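Local coordinates for aminotransferase class-III (Ochrobactrum anthropi, PDB 5GHG), which probably transfers amino groups between amines and carbonyl compounds as an omega-transaminase, with a vitamin B6 cofactor that passes through a pyridoxamine phosphate form, at residues G30-E35 with V42-G47; R202-L207 with Q245-R250; N269-Q274 with L283-Q288; A407-R412 with D421-C426. The protein carries 1 engineered substitution. All coordinates share one frame; numbering follows the deposited sequence.

Contact 1: G30-E35 with V42-G47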
loop_
_atom_site.group_PDB
_atom_site.type_symbol
_atom_site.label_atom_id
_atom_site.label_comp_id
_atom_site.label_asym_id
_atom_site.label_seq_id
_atom_site.Cartn_x
_atom_site.Cartn_y
_atom_site.Cartn_z
ATOM N N GLY B 30 -13.845 9.180 -20.422
ATOM C CA GLY B 30 -13.268 7.861 -20.397
ATOM C C GLY B 30 -11.747 7.936 -20.321
ATOM O O GLY B 30 -11.156 9.008 -20.459
ATOM N N PRO B 31 -11.096 6.796 -20.090
ATOM C CA PRO B 31 -9.640 6.764 -19.997
ATOM C C PRO B 31 -9.003 6.571 -21.379
ATOM O O PRO B 31 -9.675 6.215 -22.355
ATOM C CB PRO B 31 -9.389 5.521 -19.131
ATOM C CG PRO B 31 -10.471 4.586 -19.579
ATOM C CD PRO B 31 -11.684 5.462 -19.873
ATOM N N LEU B 32 -7.700 6.798 -21.441
ATOM C CA LEU B 32 -6.861 6.253 -22.495
ATOM C C LEU B 32 -6.348 4.893 -22.022
ATOM O O LEU B 32 -5.675 4.813 -20.992
ATOM C CB LEU B 32 -5.685 7.188 -22.802
ATOM C CG LEU B 32 -4.738 6.651 -23.886
ATOM C CD1 LEU B 32 -5.416 6.610 -25.229
ATOM C CD2 LEU B 32 -3.472 7.477 -23.973
ATOM N N VAL B 33 -6.651 3.830 -22.768
ATOM C CA VAL B 33 -6.352 2.465 -22.323
ATOM C C VAL B 33 -5.062 2.003 -23.001
ATOM O O VAL B 33 -4.967 2.003 -24.237
ATOM C CB VAL B 33 -7.518 1.514 -22.615
ATOM C CG1 VAL B 33 -7.259 0.145 -22.013
ATOM C CG2 VAL B 33 -8.838 2.102 -22.051
ATOM N N ILE B 34 -4.071 1.604 -22.204
ATOM C CA ILE B 34 -2.781 1.144 -22.725
ATOM C C ILE B 34 -2.820 -0.379 -22.838
ATOM O O ILE B 34 -3.303 -1.065 -21.934
ATOM C CB ILE B 34 -1.620 1.596 -21.830
ATOM C CG1 ILE B 34 -1.634 3.121 -21.725
ATOM C CG2 ILE B 34 -0.304 1.080 -22.359
ATOM C CD1 ILE B 34 -1.476 3.822 -23.059
ATOM N N GLU B 35 -2.302 -0.898 -23.945
ATOM C CA GLU B 35 -2.389 -2.312 -24.271
ATOM C C GLU B 35 -1.074 -3.073 -24.065
ATOM O O GLU B 35 -1.086 -4.189 -23.547
ATOM C CB GLU B 35 -2.843 -2.473 -25.731
ATOM C CG GLU B 35 -2.749 -3.898 -26.296
ATOM C CD GLU B 35 -4.026 -4.703 -26.100
ATOM O OE1 GLU B 35 -4.068 -5.895 -26.500
ATOM O OE2 GLU B 35 -5.005 -4.151 -25.547
ATOM N N VAL B 42 5.103 2.501 -25.385
ATOM C CA VAL B 42 3.861 1.833 -25.083
ATOM C C VAL B 42 2.915 2.076 -26.248
ATOM O O VAL B 42 3.077 3.017 -27.030
ATOM C CB VAL B 42 3.208 2.306 -23.761
ATOM C CG1 VAL B 42 4.076 1.937 -22.564
ATOM C CG2 VAL B 42 2.943 3.783 -23.780
ATOM N N GLU B 43 1.914 1.217 -26.347
ATOM C CA GLU B 43 0.940 1.256 -27.429
ATOM C C GLU B 43 -0.455 1.198 -26.806
ATOM O O GLU B 43 -0.714 0.347 -25.957
ATOM C CB GLU B 43 1.201 0.104 -28.379
ATOM C CG GLU B 43 0.162 -0.164 -29.416
ATOM C CD GLU B 43 0.513 -1.407 -30.244
ATOM O OE1 GLU B 43 1.704 -1.551 -30.622
ATOM O OE2 GLU B 43 -0.391 -2.237 -30.467
ATOM N N ASP B 44 -1.331 2.115 -27.201
ATOM C CA ASP B 44 -2.684 2.090 -26.677
ATOM C C ASP B 44 -3.534 1.087 -27.454
ATOM O O ASP B 44 -3.094 0.508 -28.457
ATOM C CB ASP B 44 -3.305 3.489 -26.697
ATOM C CG ASP B 44 -3.501 4.054 -28.105
ATOM O OD1 ASP B 44 -3.642 3.276 -29.077
ATOM O OD2 ASP B 44 -3.527 5.299 -28.239
ATOM N N VAL B 45 -4.765 0.868 -26.977
ATOM C CA VAL B 45 -5.603 -0.175 -27.576
ATOM C C VAL B 45 -6.005 0.168 -29.008
ATOM O O VAL B 45 -6.470 -0.708 -29.742
ATOM C CB VAL B 45 -6.868 -0.440 -26.750
ATOM C CG1 VAL B 45 -6.523 -0.979 -25.375
ATOM C CG2 VAL B 45 -7.722 0.827 -26.669
ATOM N N SER B 46 -5.853 1.416 -29.425
ATOM C CA SER B 46 -6.105 1.771 -30.813
ATOM C C SER B 46 -4.890 1.564 -31.703
ATOM O O SER B 46 -4.981 1.765 -32.906
ATOM C CB SER B 46 -6.588 3.226 -30.917
ATOM O OG SER B 46 -5.474 4.111 -31.012
ATOM N N GLY B 47 -3.761 1.163 -31.135
ATOM C CA GLY B 47 -2.560 0.889 -31.901
ATOM C C GLY B 47 -1.561 2.019 -31.960
ATOM O O GLY B 47 -0.470 1.829 -32.508
#

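Contact 2: R202-L207 with Q245-R250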
loop_
_atom_site.group_PDB
_atom_site.type_symbol
_atom_site.label_atom_id
_atom_site.label_comp_id
_atom_site.label_asym_id
_atom_site.label_seq_id
_atom_site.Cartn_x
_atom_site.Cartn_y
_atom_site.Cartn_z
ATOM N N ARG B 202 19.415 31.123 3.095
ATOM C CA ARG B 202 18.155 31.521 3.705
ATOM C C ARG B 202 17.289 30.297 4.047
ATOM O O ARG B 202 16.615 30.284 5.083
ATOM C CB ARG B 202 17.375 32.479 2.798
ATOM C CG ARG B 202 15.981 32.772 3.325
ATOM C CD ARG B 202 15.327 33.999 2.689
ATOM N NE ARG B 202 15.047 33.828 1.260
ATOM C CZ ARG B 202 13.929 33.323 0.763
ATOM N NH1 ARG B 202 13.758 33.245 -0.560
ATOM N NH2 ARG B 202 12.978 32.888 1.578
ATOM N N LEU B 203 17.277 29.280 3.185
ATOM C CA LEU B 203 16.477 28.094 3.474
ATOM C C LEU B 203 16.987 27.361 4.715
ATOM O O LEU B 203 16.194 26.889 5.536
ATOM C CB LEU B 203 16.473 27.133 2.272
ATOM C CG LEU B 203 15.695 27.569 1.035
ATOM C CD1 LEU B 203 16.179 26.820 -0.192
ATOM C CD2 LEU B 203 14.223 27.350 1.241
ATOM N N ALA B 204 18.303 27.238 4.858
ATOM C CA ALA B 204 18.852 26.601 6.053
ATOM C C ALA B 204 18.552 27.426 7.312
ATOM O O ALA B 204 18.299 26.857 8.379
ATOM C CB ALA B 204 20.355 26.374 5.910
ATOM N N ASP B 205 18.586 28.752 7.197
ATOM C CA ASP B 205 18.249 29.620 8.330
ATOM C C ASP B 205 16.783 29.480 8.718
ATOM O O ASP B 205 16.448 29.449 9.905
ATOM C CB ASP B 205 18.539 31.079 7.996
ATOM C CG ASP B 205 20.025 31.392 7.950
ATOM O OD1 ASP B 205 20.838 30.547 8.374
ATOM O OD2 ASP B 205 20.371 32.496 7.463
ATOM N N GLU B 206 15.890 29.431 7.736
ATOM C CA GLU B 206 14.482 29.242 8.029
ATOM C C GLU B 206 14.228 27.867 8.647
ATOM O O GLU B 206 13.381 27.730 9.529
ATOM C CB GLU B 206 13.647 29.441 6.756
ATOM C CG GLU B 206 13.662 30.908 6.305
ATOM C CD GLU B 206 12.981 31.126 4.958
ATOM O OE1 GLU B 206 12.864 32.306 4.545
ATOM O OE2 GLU B 206 12.589 30.120 4.312
ATOM N N LEU B 207 14.956 26.848 8.187
ATOM C CA LEU B 207 14.875 25.539 8.828
ATOM C C LEU B 207 15.309 25.618 10.297
ATOM O O LEU B 207 14.635 25.100 11.187
ATOM C CB LEU B 207 15.736 24.530 8.069
ATOM C CG LEU B 207 15.927 23.156 8.716
ATOM C CD1 LEU B 207 14.582 22.440 8.930
ATOM C CD2 LEU B 207 16.840 22.319 7.864
ATOM N N GLN B 245 22.269 19.941 6.133
ATOM C CA GLN B 245 22.826 18.879 6.972
ATOM C C GLN B 245 23.583 19.449 8.177
ATOM O O GLN B 245 23.533 18.871 9.268
ATOM C CB GLN B 245 23.715 17.954 6.141
ATOM C CG GLN B 245 22.912 17.050 5.206
ATOM C CD GLN B 245 23.759 16.150 4.356
ATOM O OE1 GLN B 245 23.917 14.961 4.658
ATOM N NE2 GLN B 245 24.318 16.695 3.278
ATOM N N ALA B 246 24.237 20.593 8.005
ATOM C CA ALA B 246 24.891 21.252 9.139
ATOM C C ALA B 246 23.882 21.605 10.230
ATOM O O ALA B 246 24.158 21.408 11.420
ATOM C CB ALA B 246 25.628 22.509 8.670
ATOM N N VAL B 247 22.717 22.140 9.843
ATOM C CA VAL B 247 21.659 22.436 10.806
ATOM C C VAL B 247 21.174 21.168 11.493
ATOM O O VAL B 247 21.067 21.104 12.728
ATOM C CB VAL B 247 20.492 23.173 10.121
ATOM C CG1 VAL B 247 19.333 23.357 11.078
ATOM C CG2 VAL B 247 20.955 24.522 9.561
ATOM N N LEU B 248 20.831 20.145 10.707
ATOM C CA LEU B 248 20.312 18.918 11.291
ATOM C C LEU B 248 21.305 18.323 12.285
ATOM O O LEU B 248 20.915 17.885 13.373
ATOM C CB LEU B 248 19.981 17.899 10.195
ATOM C CG LEU B 248 18.920 18.365 9.186
ATOM C CD1 LEU B 248 18.677 17.260 8.134
ATOM C CD2 LEU B 248 17.618 18.723 9.888
ATOM N N LYS B 249 22.585 18.295 11.925
ATOM C CA LYS B 249 23.587 17.705 12.793
ATOM C C LYS B 249 23.697 18.480 14.108
ATOM O O LYS B 249 23.879 17.882 15.178
ATOM C CB LYS B 249 24.930 17.651 12.066
ATOM C CG LYS B 249 26.004 16.872 12.791
ATOM C CD LYS B 249 27.134 16.515 11.833
ATOM C CE LYS B 249 28.491 16.859 12.419
ATOM N NZ LYS B 249 28.785 16.061 13.639
ATOM N N ARG B 250 23.533 19.802 14.041
ATOM C CA ARG B 250 23.615 20.655 15.222
ATOM C C ARG B 250 22.567 20.301 16.269
ATOM O O ARG B 250 22.792 20.501 17.462
ATOM C CB ARG B 250 23.476 22.117 14.800
ATOM C CG ARG B 250 23.504 23.148 15.940
ATOM C CD ARG B 250 23.484 24.567 15.353
ATOM N NE ARG B 250 24.554 24.724 14.369
ATOM C CZ ARG B 250 24.453 25.360 13.212
ATOM N NH1 ARG B 250 23.304 25.919 12.852
ATOM N NH2 ARG B 250 25.501 25.422 12.401
#

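Contact 3: N269-Q274 with L283-Q288. With PMP (4'-deoxy-4'-aminopyridoxal-5'-phosphate), chain C.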
loop_
_atom_site.group_PDB
_atom_site.type_symbol
_atom_site.label_atom_id
_atom_site.label_comp_id
_atom_site.label_asym_id
_atom_site.label_seq_id
_atom_site.Cartn_x
_atom_site.Cartn_y
_atom_site.Cartn_z
ATOM N N ASN B 269 24.001 9.031 -10.722
ATOM C CA ASN B 269 24.697 8.093 -9.847
ATOM C C ASN B 269 23.679 7.054 -9.404
ATOM O O ASN B 269 22.473 7.205 -9.640
ATOM C CB ASN B 269 25.310 8.817 -8.646
ATOM C CG ASN B 269 26.440 9.734 -9.056
ATOM O OD1 ASN B 269 27.537 9.277 -9.316
ATOM N ND2 ASN B 269 26.163 11.029 -9.148
ATOM N N LEU B 270 24.157 5.998 -8.758
ATOM C CA LEU B 270 23.237 4.988 -8.269
ATOM C C LEU B 270 22.118 5.618 -7.426
ATOM O O LEU B 270 20.935 5.336 -7.638
ATOM C CB LEU B 270 23.985 3.917 -7.475
ATOM C CG LEU B 270 23.166 2.674 -7.107
ATOM C CD1 LEU B 270 22.622 1.987 -8.359
ATOM C CD2 LEU B 270 23.979 1.684 -6.262
ATOM N N PHE B 271 22.480 6.520 -6.501
ATOM C CA PHE B 271 21.517 7.179 -5.624
ATOM C C PHE B 271 21.661 8.691 -5.670
ATOM O O PHE B 271 22.771 9.226 -5.806
ATOM C CB PHE B 271 21.659 6.691 -4.168
ATOM C CG PHE B 271 21.200 5.287 -3.954
ATOM C CD1 PHE B 271 19.842 5.005 -3.867
ATOM C CD2 PHE B 271 22.105 4.244 -3.861
ATOM C CE1 PHE B 271 19.395 3.698 -3.694
ATOM C CE2 PHE B 271 21.668 2.939 -3.672
ATOM C CZ PHE B 271 20.310 2.670 -3.597
ATOM N N GLY B 272 20.534 9.387 -5.553
ATOM C CA GLY B 272 20.565 10.833 -5.484
ATOM C C GLY B 272 21.361 11.332 -4.293
ATOM O O GLY B 272 21.912 12.439 -4.322
ATOM N N SER B 273 21.436 10.529 -3.238
ATOM C CA SER B 273 22.238 10.908 -2.083
ATOM C C SER B 273 23.706 11.079 -2.458
ATOM O O SER B 273 24.398 11.938 -1.898
ATOM C CB SER B 273 22.089 9.871 -0.974
ATOM O OG SER B 273 20.837 10.003 -0.331
ATOM N N GLN B 274 24.198 10.266 -3.386
ATOM C CA GLN B 274 25.581 10.432 -3.843
ATOM C C GLN B 274 25.713 11.681 -4.685
ATOM O O GLN B 274 26.660 12.461 -4.506
ATOM C CB GLN B 274 26.045 9.204 -4.619
ATOM C CG GLN B 274 25.928 7.923 -3.810
ATOM C CD GLN B 274 26.062 6.662 -4.662
ATOM O OE1 GLN B 274 25.239 6.401 -5.546
ATOM N NE2 GLN B 274 27.075 5.861 -4.368
ATOM N N LEU B 283 17.075 5.489 4.383
ATOM C CA LEU B 283 16.974 5.642 2.931
ATOM C C LEU B 283 15.778 4.825 2.443
ATOM O O LEU B 283 15.695 3.634 2.732
ATOM C CB LEU B 283 18.259 5.187 2.231
ATOM C CG LEU B 283 18.410 5.566 0.764
ATOM C CD1 LEU B 283 19.880 5.719 0.413
ATOM C CD2 LEU B 283 17.753 4.536 -0.149
ATOM N N VAL B 284 14.878 5.465 1.694
ATOM C CA VAL B 284 13.619 4.862 1.249
ATOM C C VAL B 284 13.692 4.644 -0.255
ATOM O O VAL B 284 14.078 5.553 -1.008
ATOM C CB VAL B 284 12.409 5.730 1.619
ATOM C CG1 VAL B 284 11.090 4.997 1.270
ATOM C CG2 VAL B 284 12.423 6.155 3.105
ATOM N N MET B 285 13.300 3.447 -0.700
ATOM C CA MET B 285 13.408 3.060 -2.098
ATOM C C MET B 285 12.099 2.438 -2.585
ATOM O O MET B 285 11.359 1.827 -1.813
ATOM C CB MET B 285 14.519 2.036 -2.313
ATOM C CG MET B 285 15.904 2.553 -2.015
ATOM S SD MET B 285 17.017 1.183 -1.582
ATOM C CE MET B 285 16.547 0.864 0.123
ATOM N N SER B 286 11.834 2.595 -3.878
ATOM C CA SER B 286 10.772 1.863 -4.538
ATOM C C SER B 286 10.963 1.976 -6.050
ATOM O O SER B 286 12.074 2.267 -6.512
ATOM C CB SER B 286 9.399 2.384 -4.106
ATOM O OG SER B 286 8.353 1.601 -4.682
ATOM N N LYS B 287 9.904 1.742 -6.816
ATOM C CA LYS B 287 9.890 2.095 -8.241
ATOM C C LYS B 287 10.978 1.400 -9.030
ATOM O O LYS B 287 10.803 0.237 -9.420
ATOM C CB LYS B 287 9.986 3.604 -8.415
ATOM C CG LYS B 287 8.673 4.330 -8.118
ATOM C CD LYS B 287 8.829 5.820 -8.412
ATOM C CE LYS B 287 7.777 6.637 -7.683
ATOM N NZ LYS B 287 6.560 6.870 -8.443
ATOM N N GLN B 288 12.109 2.082 -9.284
ATOM C CA GLN B 288 13.130 1.436 -10.100
ATOM C C GLN B 288 13.753 0.236 -9.405
ATOM O O GLN B 288 14.470 -0.523 -10.052
ATOM C CB GLN B 288 14.232 2.424 -10.515
ATOM C CG GLN B 288 13.710 3.590 -11.347
ATOM C CD GLN B 288 14.770 4.245 -12.217
ATOM O OE1 GLN B 288 14.572 4.404 -13.423
ATOM N NE2 GLN B 288 15.891 4.640 -11.617
HETATM N N1 PMP C . 8.124 9.073 -2.262
HETATM C C2 PMP C . 8.349 9.596 -3.499
HETATM C C2A PMP C . 9.517 10.517 -3.691
HETATM C C3 PMP C . 7.490 9.316 -4.583
HETATM O O3 PMP C . 7.727 9.941 -5.780
HETATM C C4 PMP C . 6.388 8.429 -4.393
HETATM C C4A PMP C . 5.457 8.002 -5.515
HETATM N N4A PMP C . 5.106 9.043 -6.446
HETATM C C5 PMP C . 6.201 7.892 -3.092
HETATM C C6 PMP C . 7.101 8.173 -2.075
HETATM C C5A PMP C . 5.056 6.984 -2.760
HETATM O O4P PMP C . 5.218 5.723 -3.414
HETATM P P PMP C . 3.885 4.823 -3.738
HETATM O O1P PMP C . 3.072 4.716 -2.498
HETATM O O2P PMP C . 4.459 3.496 -4.201
HETATM O O3P PMP C . 3.081 5.519 -4.813
#

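Contact 4: A407-R412 with D421-C426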
loop_
_atom_site.group_PDB
_atom_site.type_symbol
_atom_site.label_atom_id
_atom_site.label_comp_id
_atom_site.label_asym_id
_atom_site.label_seq_id
_atom_site.Cartn_x
_atom_site.Cartn_y
_atom_site.Cartn_z
ATOM N N ALA B 407 -0.880 17.828 -24.019
ATOM C CA ALA B 407 -1.784 17.201 -24.983
ATOM C C ALA B 407 -1.195 17.205 -26.394
ATOM O O ALA B 407 -1.315 16.220 -27.131
ATOM C CB ALA B 407 -3.141 17.899 -24.958
ATOM N N VAL B 408 -0.564 18.310 -26.789
ATOM C CA VAL B 408 0.065 18.370 -28.103
ATOM C C VAL B 408 1.249 17.411 -28.178
ATOM O O VAL B 408 1.444 16.711 -29.175
ATOM C CB VAL B 408 0.495 19.811 -28.432
ATOM C CG1 VAL B 408 1.360 19.815 -29.698
ATOM C CG2 VAL B 408 -0.712 20.684 -28.627
ATOM N N LEU B 409 2.050 17.357 -27.116
ATOM C CA LEU B 409 3.174 16.436 -27.100
ATOM C C LEU B 409 2.697 14.982 -27.247
ATOM O O LEU B 409 3.330 14.184 -27.953
ATOM C CB LEU B 409 3.976 16.620 -25.816
ATOM C CG LEU B 409 5.312 15.938 -25.634
ATOM C CD1 LEU B 409 6.259 16.233 -26.777
ATOM C CD2 LEU B 409 5.938 16.385 -24.310
ATOM N N GLN B 410 1.581 14.632 -26.603
ATOM C CA GLN B 410 1.020 13.294 -26.762
ATOM C C GLN B 410 0.553 13.040 -28.201
ATOM O O GLN B 410 0.707 11.933 -28.724
ATOM C CB GLN B 410 -0.132 13.077 -25.777
ATOM C CG GLN B 410 -0.774 11.683 -25.853
ATOM C CD GLN B 410 -1.851 11.513 -24.792
ATOM O OE1 GLN B 410 -1.639 11.874 -23.635
ATOM N NE2 GLN B 410 -3.027 11.032 -25.185
ATOM N N GLU B 411 -0.017 14.060 -28.850
ATOM C CA GLU B 411 -0.334 13.943 -30.271
ATOM C C GLU B 411 0.915 13.646 -31.098
ATOM O O GLU B 411 0.836 12.966 -32.122
ATOM C CB GLU B 411 -0.976 15.230 -30.797
ATOM C CG GLU B 411 -2.344 15.557 -30.268
ATOM C CD GLU B 411 -2.865 16.872 -30.857
ATOM O OE1 GLU B 411 -2.917 17.893 -30.114
ATOM O OE2 GLU B 411 -3.144 16.907 -32.090
ATOM N N ARG B 412 2.056 14.191 -30.700
ATOM C CA ARG B 412 3.310 13.960 -31.382
ATOM C C ARG B 412 4.022 12.691 -30.893
ATOM O O ARG B 412 5.203 12.496 -31.196
ATOM C CB ARG B 412 4.224 15.178 -31.223
ATOM C CG ARG B 412 3.771 16.361 -32.067
ATOM C CD ARG B 412 4.578 17.618 -31.811
ATOM N NE ARG B 412 4.257 18.682 -32.766
ATOM C CZ ARG B 412 4.808 18.782 -33.968
ATOM N NH1 ARG B 412 5.719 17.882 -34.364
ATOM N NH2 ARG B 412 4.455 19.779 -34.767
ATOM N N ASP B 421 2.378 23.858 -14.736
ATOM C CA ASP B 421 2.888 24.276 -16.034
ATOM C C ASP B 421 4.285 23.740 -16.324
ATOM O O ASP B 421 4.934 24.198 -17.259
ATOM C CB ASP B 421 2.854 25.810 -16.152
ATOM C CG ASP B 421 1.438 26.348 -16.304
ATOM O OD1 ASP B 421 0.571 25.566 -16.761
ATOM O OD2 ASP B 421 1.181 27.519 -15.977
ATOM N N THR B 422 4.752 22.755 -15.562
ATOM C CA THR B 422 6.018 22.098 -15.823
ATOM C C THR B 422 5.774 20.775 -16.533
ATOM O O THR B 422 4.990 19.949 -16.058
ATOM C CB THR B 422 6.802 21.861 -14.517
ATOM O OG1 THR B 422 7.079 23.120 -13.888
ATOM C CG2 THR B 422 8.132 21.147 -14.801
ATOM N N LEU B 423 6.429 20.583 -17.665
ATOM C CA LEU B 423 6.488 19.277 -18.328
ATOM C C LEU B 423 7.719 18.522 -17.839
ATOM O O LEU B 423 8.828 19.054 -17.872
ATOM C CB LEU B 423 6.576 19.439 -19.845
ATOM C CG LEU B 423 5.437 20.191 -20.521
ATOM C CD1 LEU B 423 5.671 20.219 -22.024
ATOM C CD2 LEU B 423 4.114 19.553 -20.178
ATOM N N ALA B 424 7.523 17.279 -17.400
ATOM C CA ALA B 424 8.636 16.492 -16.871
ATOM C C ALA B 424 9.104 15.465 -17.889
ATOM O O ALA B 424 8.336 14.984 -18.725
ATOM C CB ALA B 424 8.250 15.784 -15.573
ATOM N N PHE B 425 10.386 15.136 -17.813
ATOM C CA PHE B 425 10.989 14.103 -18.635
ATOM C C PHE B 425 11.809 13.204 -17.713
ATOM O O PHE B 425 12.645 13.688 -16.948
ATOM C CB PHE B 425 11.821 14.719 -19.745
ATOM C CG PHE B 425 10.999 15.553 -20.667
ATOM C CD1 PHE B 425 10.427 15.000 -21.796
ATOM C CD2 PHE B 425 10.708 16.874 -20.344
ATOM C CE1 PHE B 425 9.626 15.753 -22.625
ATOM C CE2 PHE B 425 9.900 17.630 -21.161
ATOM C CZ PHE B 425 9.353 17.077 -22.305
ATOM N N CYS B 426 11.527 11.908 -17.759
ATOM C CA CYS B 426 12.163 10.935 -16.884
ATOM C C CYS B 426 12.130 9.586 -17.594
ATOM O O CYS B 426 11.442 8.651 -17.166
ATOM C CB CYS B 426 11.425 10.883 -15.540
ATOM S SG CYS B 426 12.100 9.788 -14.292
#

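Contact 1: G30-E35 with V42-G47
L32 meets the carboxylate of D44 through its CD1 methyl, 3.8 Å from OD2, and this methyl lies on the same side of the carboxylate plane as the hydroxyl of S46. That hydroxyl donates to D44 OD1 from S46 OG at 2.8 Å, on the syn side and 33° out of the plane; Y50 OH is hydrogen-bonded to OD2 and K48 N to OD1, so an aspartate suits this turn. The second carboxylate, of E35, rests OE2 against V45 CG1 at 3.5 Å, while OE1 forms a salt bridge to K79 of the second subunit.

Two backbone bonds join the segments: E35 N to E43 O at 2.8 Å, nearly straight at 162°, and V45 N to V33 O at 3.0 Å. Between them I34 and D44 form an antiparallel non-hydrogen-bonded pair. The beta-branched V33, I34 and V42 fit the extended backbone; V45 sits in the type I beta turn that follows the strand, and its CG1 touches V33 CG1 at 3.6 Å. With CG1 of I34 placed beside its own backbone N (chi1 -58°), CD1 reaches D44 CB at 4.1 Å, whereas CG2 packs on V42. Cutting I34 back to alanine is likely to open a gap beside V42 and D44 and to weaken the fit against Y83 of the second subunit. The arrangement is a beta hairpin, strands 32-38 and 41-44, whose sheet continues into the second subunit by parallel pairing.

Contact 2: R202-L207 with Q245-R250
V247 faces A204 and L207 in the seam between two helices, and its side chain forks at CB to reach both. With CG1 anti to the backbone N (chi1 174°), that methyl meets the branch of L207, 4.1 Å from CG, and also lies close to CD2. The other methyl turns to the preceding turn of the partner helix, where V247 CG2 lies 3.7 Å from the carbonyl oxygen A204 O and V247 CG2 is 4.1 Å from A204 CB. The side chains of V247 and L207 lie alongside, pointing in opposite senses, while L248 comes in nearly perpendicular to L207, with 4.2 Å between L207 CD2 and L248 CD2. The small A204 leaves room for a branched neighbour, and the longer L207 spans the remaining distance to two residues at once. With an alanine here in place of V247 both methyls go, and A204 and the branch of L207 are likely to be left facing a gap.

The side chains that meet are all apolar; the one polar atom touched is the carbonyl oxygen of A204. On another side of helix 196-214, R202 NH2 binds E206 OE1 at 3.0 Å, a salt bridge one turn apart that lies in the guanidinium plane.

The short segments run nearly parallel, at 20°, with axes 9.7 Å apart. V247 is also packed by E208 and I211, and a salt bridge from R250 to E208 ties the same two helices together. Helix 240-250, the crossover between parallel strands 219-224 and 254-258, lies beside helix 196-214 and packs on strand 254-258 through L248 and L255.

Contact 3: N269-Q274 with L283-Q288
A Met-aromatic contact joins M285 to F271: the sulfur SD stands 5.2 Å from the centroid of the F271 ring, approaching obliquely, 71° off the ring normal. The CG methylene of the same methionine, set beside its backbone N by chi1 of -65°, comes in at the ring edge, near its plane, 4.0 Å from F271 CE1. L283 CD2 reaches F271 CE1 too, at 4.0 Å and at an oblique angle, so one corner of the phenyl group serves two side chains. L283 and M285, alternate residues of strand 282-285, project to the same side, which is why both can pack against one ring; the flexible, polarisable thioether of methionine can lie along the ring edge, and leucine offers a methyl to the same corner.

F271 occupies the N-cap position of helix 272-275. Its backbone N donates to Q274 OE1 at 2.9 Å, with the donor tilted 16° from the carbonyl plane of the amide, so the glutamine holds the start of the helix. S273 OG is hydrogen-bonded to E259 OE2, and F264 meets the F271 ring.

Further along the same segment, K287 brings NZ to 3.3 Å from N4A of PMP, and NZ is hydrogen-bonded to L57 O and to T324 of the second subunit. This is the cofactor site of a fold-type I aminotransferase, where such a lysine probably forms the internal aldimine in the pyridoxal state.

Contact 4: A407-R412 with D421-C426
Apolar packing carries the contact between L409 and the strand, and one methyl does nearly all of it. L409 CD2 lies 4.0 Å from F425 CZ and 4.1 Å from CE1, meeting the far end of the ring obliquely, with the leucine and the phenylalanine reaching toward one another from helix and strand. The same methyl is 4.5 Å from L423 CD1. L409 has its CG anti to the backbone N, chi1 -171°, which extends the branch from the helix toward the strand. A leucine suits this place because it can fill a spot between an aromatic ring and another leucine, both buried.

The fold here is the smaller alpha/beta part of the subunit: helix 400-411 lies against the mixed sheet in which strand 422-425 runs between strands 414-419 and 380-385. V414 and S416 of the neighbouring strand and T446 of helix 433-455 also touch L409.

Polar links lie around this apolar patch. Backbone bonds pair L423 with V383 and F425 with A381 on one side of the strand, and A424 with R417 on the other. D421 OD1 accepts from G402 N, near the start of the helix. Past the helix end, R412 forms a salt bridge with D449, fixing the chain to helix 433-455.

Overall arrangement
Following the chain from the N terminus, the four contacts close four separate loops in series, none nested in or crossing another. Contact 1 closes a tight hairpin where the sheet of strands 32-38 and 422-425 passes into the second subunit. Contact 2 closes a loop of 37 residues, running through strand 219-224, across the chain's centre, about 47 Å from contact 1 between centres. Contact 3 closes a short loop of 8 residues between helix 272-275 and strand 282-285, beside the cofactor. Contact 4 closes another of 8, carrying strand 414-419, and returns to the sheet of contact 1; L32 CD2 and Q410 NE2 touch at 3.8 Å. Contacts 3 and 4 come within about 6 Å at their nearest atoms without touching.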